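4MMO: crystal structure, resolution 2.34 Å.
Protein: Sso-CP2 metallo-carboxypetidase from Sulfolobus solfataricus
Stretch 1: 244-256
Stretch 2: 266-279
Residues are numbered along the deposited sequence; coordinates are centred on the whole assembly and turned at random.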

ATOM      1  N   LEU A 244     -38.190   0.963 -10.204  1.00 52.97           N
ATOM      2  CA  LEU A 244     -37.513   2.110  -9.607  1.00 44.23           C
ATOM      3  C   LEU A 244     -36.119   2.294 -10.195  1.00 36.96           C
ATOM      4  O   LEU A 244     -35.669   3.422 -10.412  1.00 43.44           O
ATOM      5  CB  LEU A 244     -37.435   1.956  -8.086  1.00 45.39           C
ATOM      6  CG  LEU A 244     -38.781   1.930  -7.351  1.00 54.84           C
ATOM      7  CD1 LEU A 244     -38.584   1.622  -5.876  1.00 54.67           C
ATOM      8  CD2 LEU A 244     -39.526   3.248  -7.516  1.00 41.06           C
ATOM      9  N   ILE A 245     -35.438   1.186 -10.468  1.00 40.27           N
ATOM     10  CA  ILE A 245     -34.109   1.245 -11.064  1.00 49.99           C
ATOM     11  C   ILE A 245     -34.189   1.849 -12.462  1.00 59.75           C
ATOM     12  O   ILE A 245     -33.294   2.587 -12.884  1.00 45.06           O
ATOM     13  CB  ILE A 245     -33.454  -0.153 -11.112  1.00 49.64           C
ATOM     14  CG1 ILE A 245     -33.122  -0.614  -9.691  1.00 60.83           C
ATOM     15  CG2 ILE A 245     -32.182  -0.134 -11.962  1.00 45.73           C
ATOM     16  CD1 ILE A 245     -32.691  -2.057  -9.591  1.00 67.05           C
ATOM     17  N   LYS A 246     -35.270   1.538 -13.173  1.00 55.08           N
ATOM     18  CA  LYS A 246     -35.487   2.066 -14.517  1.00 57.96           C
ATOM     19  C   LYS A 246     -35.697   3.578 -14.488  1.00 56.61           C
ATOM     20  O   LYS A 246     -35.293   4.285 -15.409  1.00 71.20           O
ATOM     21  CB  LYS A 246     -36.694   1.386 -15.165  1.00 63.32           C
ATOM     22  N   LYS A 247     -36.324   4.069 -13.424  1.00 64.73           N
ATOM     23  CA  LYS A 247     -36.606   5.495 -13.287  1.00 65.64           C
ATOM     24  C   LYS A 247     -35.424   6.272 -12.710  1.00 63.25           C
ATOM     25  O   LYS A 247     -35.387   7.498 -12.796  1.00 70.33           O
ATOM     26  CB  LYS A 247     -37.829   5.707 -12.392  1.00 69.32           C
ATOM     27  CG  LYS A 247     -39.120   5.127 -12.946  1.00 78.29           C
ATOM     28  CD  LYS A 247     -40.245   5.238 -11.929  1.00 80.96           C
ATOM     29  CE  LYS A 247     -41.443   4.386 -12.315  1.00 99.19           C
ATOM     30  NZ  LYS A 247     -41.850   3.477 -11.206  1.00104.85           N
ATOM     31  N   TYR A 248     -34.466   5.568 -12.114  1.00 60.42           N
ATOM     32  CA  TYR A 248     -33.324   6.232 -11.490  1.00 61.02           C
ATOM     33  C   TYR A 248     -32.588   7.065 -12.530  1.00 53.03           C
ATOM     34  O   TYR A 248     -32.079   6.536 -13.517  1.00 56.63           O
ATOM     35  CB  TYR A 248     -32.381   5.216 -10.841  1.00 60.96           C
ATOM     36  CG  TYR A 248     -31.303   5.841  -9.980  1.00 61.89           C
ATOM     37  CD1 TYR A 248     -31.604   6.853  -9.079  1.00 58.17           C
ATOM     38  CD2 TYR A 248     -29.985   5.410 -10.060  1.00 61.70           C
ATOM     39  CE1 TYR A 248     -30.622   7.427  -8.291  1.00 59.69           C
ATOM     40  CE2 TYR A 248     -28.996   5.977  -9.274  1.00 53.26           C
ATOM     41  CZ  TYR A 248     -29.322   6.983  -8.391  1.00 59.62           C
ATOM     42  OH  TYR A 248     -28.344   7.550  -7.606  1.00 62.38           O
ATOM     43  N   ASP A 249     -32.544   8.372 -12.297  1.00 47.23           N
ATOM     44  CA  ASP A 249     -32.092   9.326 -13.304  1.00 66.32           C
ATOM     45  C   ASP A 249     -30.618   9.671 -13.123  1.00 72.68           C
ATOM     46  O   ASP A 249     -30.235  10.325 -12.152  1.00 87.49           O
ATOM     47  CB  ASP A 249     -32.952  10.591 -13.236  1.00 90.59           C
ATOM     48  CG  ASP A 249     -32.820  11.461 -14.472  1.00107.79           C
ATOM     49  OD1 ASP A 249     -32.403  10.948 -15.532  1.00113.72           O
ATOM     50  OD2 ASP A 249     -33.149  12.663 -14.383  1.00116.06           O
ATOM     51  N   ILE A 250     -29.802   9.223 -14.075  1.00 67.83           N
ATOM     52  CA  ILE A 250     -28.358   9.405 -14.026  1.00 64.20           C
ATOM     53  C   ILE A 250     -27.848  10.136 -15.261  1.00 60.74           C
ATOM     54  O   ILE A 250     -28.056   9.684 -16.387  1.00 60.60           O
ATOM     55  CB  ILE A 250     -27.635   8.039 -13.952  1.00 68.20           C
ATOM     56  CG1 ILE A 250     -27.996   7.317 -12.653  1.00 78.25           C
ATOM     57  CG2 ILE A 250     -26.116   8.215 -14.054  1.00 70.49           C
ATOM     58  CD1 ILE A 250     -27.514   5.881 -12.589  1.00 84.35           C
ATOM     59  N   ASP A 251     -27.173  11.260 -15.044  1.00 65.10           N
ATOM     60  CA  ASP A 251     -26.415  11.911 -16.104  1.00 69.02           C
ATOM     61  C   ASP A 251     -25.047  11.238 -16.155  1.00 68.39           C
ATOM     62  O   ASP A 251     -24.175  11.529 -15.337  1.00 67.44           O
ATOM     63  CB  ASP A 251     -26.269  13.409 -15.825  1.00 75.32           C
ATOM     64  CG  ASP A 251     -25.656  14.171 -16.992  1.00 83.03           C
ATOM     65  OD1 ASP A 251     -24.970  13.551 -17.829  1.00 87.12           O
ATOM     66  OD2 ASP A 251     -25.859  15.400 -17.067  1.00 94.67           O
ATOM     67  N   VAL A 252     -24.875  10.334 -17.114  1.00 60.89           N
ATOM     68  CA  VAL A 252     -23.670   9.515 -17.202  1.00 67.71           C
ATOM     69  C   VAL A 252     -22.404  10.356 -17.335  1.00 72.79           C
ATOM     70  O   VAL A 252     -21.393  10.064 -16.697  1.00 63.42           O
ATOM     71  CB  VAL A 252     -23.752   8.529 -18.387  1.00 69.14           C
ATOM     72  CG1 VAL A 252     -22.455   7.735 -18.532  1.00 69.13           C
ATOM     73  CG2 VAL A 252     -24.928   7.589 -18.202  1.00 70.29           C
ATOM     74  N   GLU A 253     -22.456  11.397 -18.161  1.00 57.70           N
ATOM     75  CA  GLU A 253     -21.271  12.203 -18.421  1.00 67.42           C
ATOM     76  C   GLU A 253     -20.925  13.076 -17.223  1.00 57.82           C
ATOM     77  O   GLU A 253     -19.750  13.303 -16.931  1.00 73.97           O
ATOM     78  CB  GLU A 253     -21.466  13.071 -19.666  1.00 95.25           C
ATOM     79  CG  GLU A 253     -20.215  13.831 -20.089  1.00116.92           C
ATOM     80  CD  GLU A 253     -19.019  12.918 -20.310  1.00132.51           C
ATOM     81  OE1 GLU A 253     -17.879  13.346 -20.029  1.00131.29           O
ATOM     82  OE2 GLU A 253     -19.219  11.770 -20.764  1.00136.68           O
ATOM     83  N   GLU A 254     -21.946  13.565 -16.529  1.00 54.08           N
ATOM     84  CA  GLU A 254     -21.727  14.372 -15.337  1.00 73.23           C
ATOM     85  C   GLU A 254     -21.154  13.500 -14.221  1.00 65.37           C
ATOM     86  O   GLU A 254     -20.311  13.945 -13.439  1.00 54.36           O
ATOM     87  CB  GLU A 254     -23.034  15.023 -14.882  1.00 84.47           C
ATOM     88  CG  GLU A 254     -22.843  16.285 -14.056  1.00113.92           C
ATOM     89  CD  GLU A 254     -22.215  17.417 -14.853  1.00134.15           C
ATOM     90  OE1 GLU A 254     -21.479  18.230 -14.254  1.00139.16           O
ATOM     91  OE2 GLU A 254     -22.461  17.495 -16.075  1.00138.27           O
ATOM     92  N   LEU A 255     -21.614  12.254 -14.160  1.00 55.19           N
ATOM     93  CA  LEU A 255     -21.148  11.314 -13.149  1.00 63.99           C
ATOM     94  C   LEU A 255     -19.696  10.930 -13.399  1.00 56.70           C
ATOM     95  O   LEU A 255     -18.885  10.907 -12.472  1.00 62.09           O
ATOM     96  CB  LEU A 255     -22.025  10.058 -13.129  1.00 53.77           C
ATOM     97  CG  LEU A 255     -21.567   8.939 -12.186  1.00 52.65           C
ATOM     98  CD1 LEU A 255     -21.404   9.446 -10.759  1.00 49.24           C
ATOM     99  CD2 LEU A 255     -22.544   7.778 -12.224  1.00 45.47           C
ATOM    100  N   LYS A 256     -19.372  10.637 -14.655  1.00 42.16           N
ATOM    101  CA  LYS A 256     -18.022  10.231 -15.018  1.00 53.27           C
ATOM    102  C   LYS A 256     -17.013  11.315 -14.662  1.00 64.53           C
ATOM    103  O   LYS A 256     -15.932  11.023 -14.152  1.00 69.76           O
ATOM    104  CB  LYS A 256     -17.934   9.910 -16.511  1.00 61.54           C
ATOM    105  CG  LYS A 256     -16.536   9.498 -16.958  1.00 76.85           C
ATOM    106  CD  LYS A 256     -16.516   9.019 -18.400  1.00 84.10           C
ATOM    107  CE  LYS A 256     -15.107   8.640 -18.830  1.00 76.47           C
ATOM    108  NZ  LYS A 256     -15.071   8.082 -20.209  1.00 74.49           N
TER
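Stretch 2, residues 266-279: YNEKEKIAEALLTY

What shape does stretch 2 take, and how does it run past stretch 1? After Tyr-266 to Glu-268, which are not helical, it is helix from Lys-269 to Thr-278, with Glu-268 at the N-cap position and Tyr-279 the first residue to leave helical angles. Its start lies by the later part of stretch 1 and its end by the beginning: the CA atoms of Ile-245 and Ala-273 are 6.2 Å apart, those of Ile-250 and Lys-269 5.7 Å. Against helix 252-256 its axis makes an angle of 51°, with a closest approach of 11.5 Å.

What does the first helical segment of stretch 1 meet? Ile-245 points toward stretch 2, with chi1 m and chi2 t. Ile-245 CG2 lies 4.1 Å from Ala-273 CB, an apolar contact against the short alanine side chain, and Ile-245 CD1 reaches 3.3 Å from Thr-278 OG1.

How does the loop after that helix use its side chains? The Tyr-248 ring has Leu-277 CD1 over one face, 4.0 Å from Tyr-248 CD2, and Ala-273 CB at its edge, 3.6 Å from the same CD2. Asp-249 starts away from stretch 2, but its end turns back: Asp-249 OD1 forms a salt bridge with Lys-269 NZ at a very short 2.4 Å. Ile-250 then packs its CD1 3.6 Å from Ala-273 CB and 3.8 Å from Ile-272 CG2, while Ile-250 O lies 3.3 Å from Lys-269 CE.

Where does the second helix of stretch 1 touch? Val-252, in its first turn, sets CG2 3.4 Å from Asn-267 O, 3.8 Å from Lys-269 CB and 3.7 Å from Ile-272 CD1. Leu-255, one turn on, adds CD2 at 4.0 Å from Ile-272 CG2, so Ile-272 meets both residues from this helix.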

ATOM      1  N   TYR A 266     -19.340   0.896 -17.609  1.00 45.72           N
ATOM      2  CA  TYR A 266     -20.595   0.964 -18.356  1.00 57.61           C
ATOM      3  C   TYR A 266     -20.880   2.381 -18.848  1.00 67.61           C
ATOM      4  O   TYR A 266     -20.425   3.354 -18.245  1.00 61.09           O
ATOM      5  CB  TYR A 266     -21.754   0.481 -17.485  1.00 49.55           C
ATOM      6  CG  TYR A 266     -21.462  -0.799 -16.738  1.00 47.74           C
ATOM      7  CD1 TYR A 266     -21.403  -2.014 -17.404  1.00 47.46           C
ATOM      8  CD2 TYR A 266     -21.245  -0.792 -15.366  1.00 36.03           C
ATOM      9  CE1 TYR A 266     -21.131  -3.186 -16.728  1.00 49.57           C
ATOM     10  CE2 TYR A 266     -20.977  -1.961 -14.680  1.00 33.04           C
ATOM     11  CZ  TYR A 266     -20.922  -3.156 -15.367  1.00 50.81           C
ATOM     12  OH  TYR A 266     -20.656  -4.329 -14.695  1.00 51.18           O
ATOM     13  N   ASN A 267     -21.643   2.484 -19.938  1.00 80.36           N
ATOM     14  CA  ASN A 267     -21.973   3.771 -20.555  1.00 83.85           C
ATOM     15  C   ASN A 267     -23.465   4.104 -20.496  1.00 68.57           C
ATOM     16  O   ASN A 267     -23.839   5.273 -20.425  1.00 64.06           O
ATOM     17  CB  ASN A 267     -21.511   3.796 -22.015  1.00 91.76           C
ATOM     18  CG  ASN A 267     -20.011   3.620 -22.157  1.00113.12           C
ATOM     19  OD1 ASN A 267     -19.252   3.841 -21.211  1.00111.31           O
ATOM     20  ND2 ASN A 267     -19.576   3.224 -23.348  1.00122.97           N
ATOM     21  N   GLU A 268     -24.313   3.081 -20.540  1.00 76.52           N
ATOM     22  CA  GLU A 268     -25.761   3.277 -20.469  1.00 64.17           C
ATOM     23  C   GLU A 268     -26.191   3.635 -19.048  1.00 55.51           C
ATOM     24  O   GLU A 268     -25.626   3.130 -18.078  1.00 58.82           O
ATOM     25  CB  GLU A 268     -26.491   2.015 -20.930  1.00 79.97           C
ATOM     26  CG  GLU A 268     -28.002   2.085 -20.776  1.00 93.86           C
ATOM     27  N   LYS A 269     -27.198   4.497 -18.922  1.00 61.09           N
ATOM     28  CA  LYS A 269     -27.603   4.982 -17.607  1.00 60.12           C
ATOM     29  C   LYS A 269     -28.288   3.894 -16.776  1.00 70.33           C
ATOM     30  O   LYS A 269     -28.100   3.823 -15.560  1.00 59.95           O
ATOM     31  CB  LYS A 269     -28.488   6.237 -17.721  1.00 68.24           C
ATOM     32  CG  LYS A 269     -29.953   6.012 -18.092  1.00 83.62           C
ATOM     33  CD  LYS A 269     -30.860   7.017 -17.386  1.00 90.77           C
ATOM     34  CE  LYS A 269     -30.691   8.423 -17.940  1.00104.49           C
ATOM     35  NZ  LYS A 269     -31.393   9.436 -17.104  1.00102.17           N
ATOM     36  N   GLU A 270     -29.072   3.045 -17.432  1.00 49.16           N
ATOM     37  CA  GLU A 270     -29.804   2.002 -16.725  1.00 65.29           C
ATOM     38  C   GLU A 270     -28.844   0.939 -16.213  1.00 58.12           C
ATOM     39  O   GLU A 270     -29.060   0.355 -15.152  1.00 55.35           O
ATOM     40  CB  GLU A 270     -30.862   1.367 -17.631  1.00 73.18           C
ATOM     41  CG  GLU A 270     -31.581   0.178 -17.001  1.00 92.27           C
ATOM     42  CD  GLU A 270     -32.810  -0.256 -17.785  1.00118.03           C
ATOM     43  OE1 GLU A 270     -33.087   0.334 -18.851  1.00118.35           O
ATOM     44  OE2 GLU A 270     -33.502  -1.193 -17.330  1.00123.86           O
ATOM     45  N   LYS A 271     -27.778   0.696 -16.967  1.00 57.29           N
ATOM     46  CA  LYS A 271     -26.805  -0.318 -16.589  1.00 54.39           C
ATOM     47  C   LYS A 271     -25.994   0.155 -15.389  1.00 44.78           C
ATOM     48  O   LYS A 271     -25.631  -0.639 -14.524  1.00 35.54           O
ATOM     49  CB  LYS A 271     -25.878  -0.636 -17.765  1.00 50.96           C
ATOM     50  CG  LYS A 271     -25.004  -1.869 -17.570  1.00 71.00           C
ATOM     51  CD  LYS A 271     -25.833  -3.083 -17.163  1.00 95.58           C
ATOM     52  CE  LYS A 271     -25.245  -4.382 -17.687  1.00102.57           C
ATOM     53  NZ  LYS A 271     -23.838  -4.577 -17.262  1.00 97.78           N
ATOM     54  N   ILE A 272     -25.713   1.455 -15.349  1.00 34.28           N
ATOM     55  CA  ILE A 272     -24.989   2.057 -14.237  1.00 48.02           C
ATOM     56  C   ILE A 272     -25.848   2.005 -12.983  1.00 53.21           C
ATOM     57  O   ILE A 272     -25.365   1.658 -11.906  1.00 42.89           O
ATOM     58  CB  ILE A 272     -24.601   3.517 -14.556  1.00 43.52           C
ATOM     59  CG1 ILE A 272     -23.504   3.542 -15.622  1.00 60.02           C
ATOM     60  CG2 ILE A 272     -24.117   4.250 -13.307  1.00 42.84           C
ATOM     61  CD1 ILE A 272     -23.276   4.900 -16.247  1.00 54.50           C
ATOM     62  N   ALA A 273     -27.125   2.344 -13.134  1.00 46.32           N
ATOM     63  CA  ALA A 273     -28.064   2.330 -12.019  1.00 47.98           C
ATOM     64  C   ALA A 273     -28.171   0.930 -11.438  1.00 39.74           C
ATOM     65  O   ALA A 273     -28.200   0.749 -10.222  1.00 53.36           O
ATOM     66  CB  ALA A 273     -29.431   2.814 -12.473  1.00 48.26           C
ATOM     67  N   GLU A 274     -28.227  -0.061 -12.316  1.00 39.04           N
ATOM     68  CA  GLU A 274     -28.337  -1.448 -11.892  1.00 45.95           C
ATOM     69  C   GLU A 274     -27.087  -1.870 -11.124  1.00 44.92           C
ATOM     70  O   GLU A 274     -27.179  -2.362 -10.004  1.00 38.83           O
ATOM     71  CB  GLU A 274     -28.546  -2.353 -13.104  1.00 41.05           C
ATOM     72  CG  GLU A 274     -28.874  -3.793 -12.756  1.00 69.29           C
ATOM     73  CD  GLU A 274     -29.074  -4.656 -13.986  1.00102.84           C
ATOM     74  OE1 GLU A 274     -29.432  -4.105 -15.051  1.00109.85           O
ATOM     75  OE2 GLU A 274     -28.869  -5.885 -13.892  1.00113.38           O
ATOM     76  N   ALA A 275     -25.921  -1.666 -11.726  1.00 40.85           N
ATOM     77  CA  ALA A 275     -24.661  -2.069 -11.111  1.00 37.81           C
ATOM     78  C   ALA A 275     -24.463  -1.407  -9.750  1.00 35.50           C
ATOM     79  O   ALA A 275     -24.125  -2.063  -8.764  1.00 34.22           O
ATOM     80  CB  ALA A 275     -23.497  -1.731 -12.028  1.00 36.53           C
ATOM     81  N   LEU A 276     -24.687  -0.100  -9.712  1.00 38.06           N
ATOM     82  CA  LEU A 276     -24.471   0.693  -8.512  1.00 45.66           C
ATOM     83  C   LEU A 276     -25.372   0.248  -7.360  1.00 45.18           C
ATOM     84  O   LEU A 276     -24.919   0.129  -6.221  1.00 44.46           O
ATOM     85  CB  LEU A 276     -24.725   2.168  -8.832  1.00 38.20           C
ATOM     86  CG  LEU A 276     -24.383   3.198  -7.758  1.00 39.59           C
ATOM     87  CD1 LEU A 276     -22.920   3.104  -7.344  1.00 39.43           C
ATOM     88  CD2 LEU A 276     -24.705   4.589  -8.274  1.00 43.19           C
ATOM     89  N   LEU A 277     -26.642  -0.007  -7.664  1.00 39.13           N
ATOM     90  CA  LEU A 277     -27.637  -0.281  -6.632  1.00 42.11           C
ATOM     91  C   LEU A 277     -27.867  -1.771  -6.342  1.00 43.22           C
ATOM     92  O   LEU A 277     -28.345  -2.116  -5.260  1.00 44.54           O
ATOM     93  CB  LEU A 277     -28.971   0.371  -7.013  1.00 41.26           C
ATOM     94  CG  LEU A 277     -28.969   1.886  -7.240  1.00 35.78           C
ATOM     95  CD1 LEU A 277     -30.394   2.380  -7.470  1.00 49.87           C
ATOM     96  CD2 LEU A 277     -28.329   2.633  -6.075  1.00 43.89           C
ATOM     97  N   THR A 278     -27.514  -2.641  -7.289  1.00 39.32           N
ATOM     98  CA  THR A 278     -27.912  -4.055  -7.233  1.00 37.91           C
ATOM     99  C   THR A 278     -26.752  -5.049  -7.063  1.00 34.17           C
ATOM    100  O   THR A 278     -26.961  -6.158  -6.573  1.00 41.23           O
ATOM    101  CB  THR A 278     -28.741  -4.436  -8.503  1.00 29.57           C
ATOM    102  OG1 THR A 278     -29.926  -3.633  -8.549  1.00 52.72           O
ATOM    103  CG2 THR A 278     -29.142  -5.906  -8.509  1.00 55.73           C
ATOM    104  N   TYR A 279     -25.537  -4.668  -7.452  1.00 38.96           N
ATOM    105  CA  TYR A 279     -24.413  -5.610  -7.421  1.00 35.82           C
ATOM    106  C   TYR A 279     -23.709  -5.654  -6.061  1.00 45.21           C
ATOM    107  O   TYR A 279     -23.318  -4.612  -5.526  1.00 34.85           O
ATOM    108  CB  TYR A 279     -23.367  -5.264  -8.485  1.00 35.20           C
ATOM    109  CG  TYR A 279     -23.821  -5.391  -9.924  1.00 41.65           C
ATOM    110  CD1 TYR A 279     -25.105  -5.809 -10.247  1.00 33.39           C
ATOM    111  CD2 TYR A 279     -22.949  -5.092 -10.964  1.00 45.13           C
ATOM    112  CE1 TYR A 279     -25.507  -5.920 -11.568  1.00 46.18           C
ATOM    113  CE2 TYR A 279     -23.340  -5.196 -12.278  1.00 46.02           C
ATOM    114  CZ  TYR A 279     -24.619  -5.610 -12.578  1.00 51.33           C
ATOM    115  OH  TYR A 279     -25.004  -5.714 -13.894  1.00 44.14           O
TER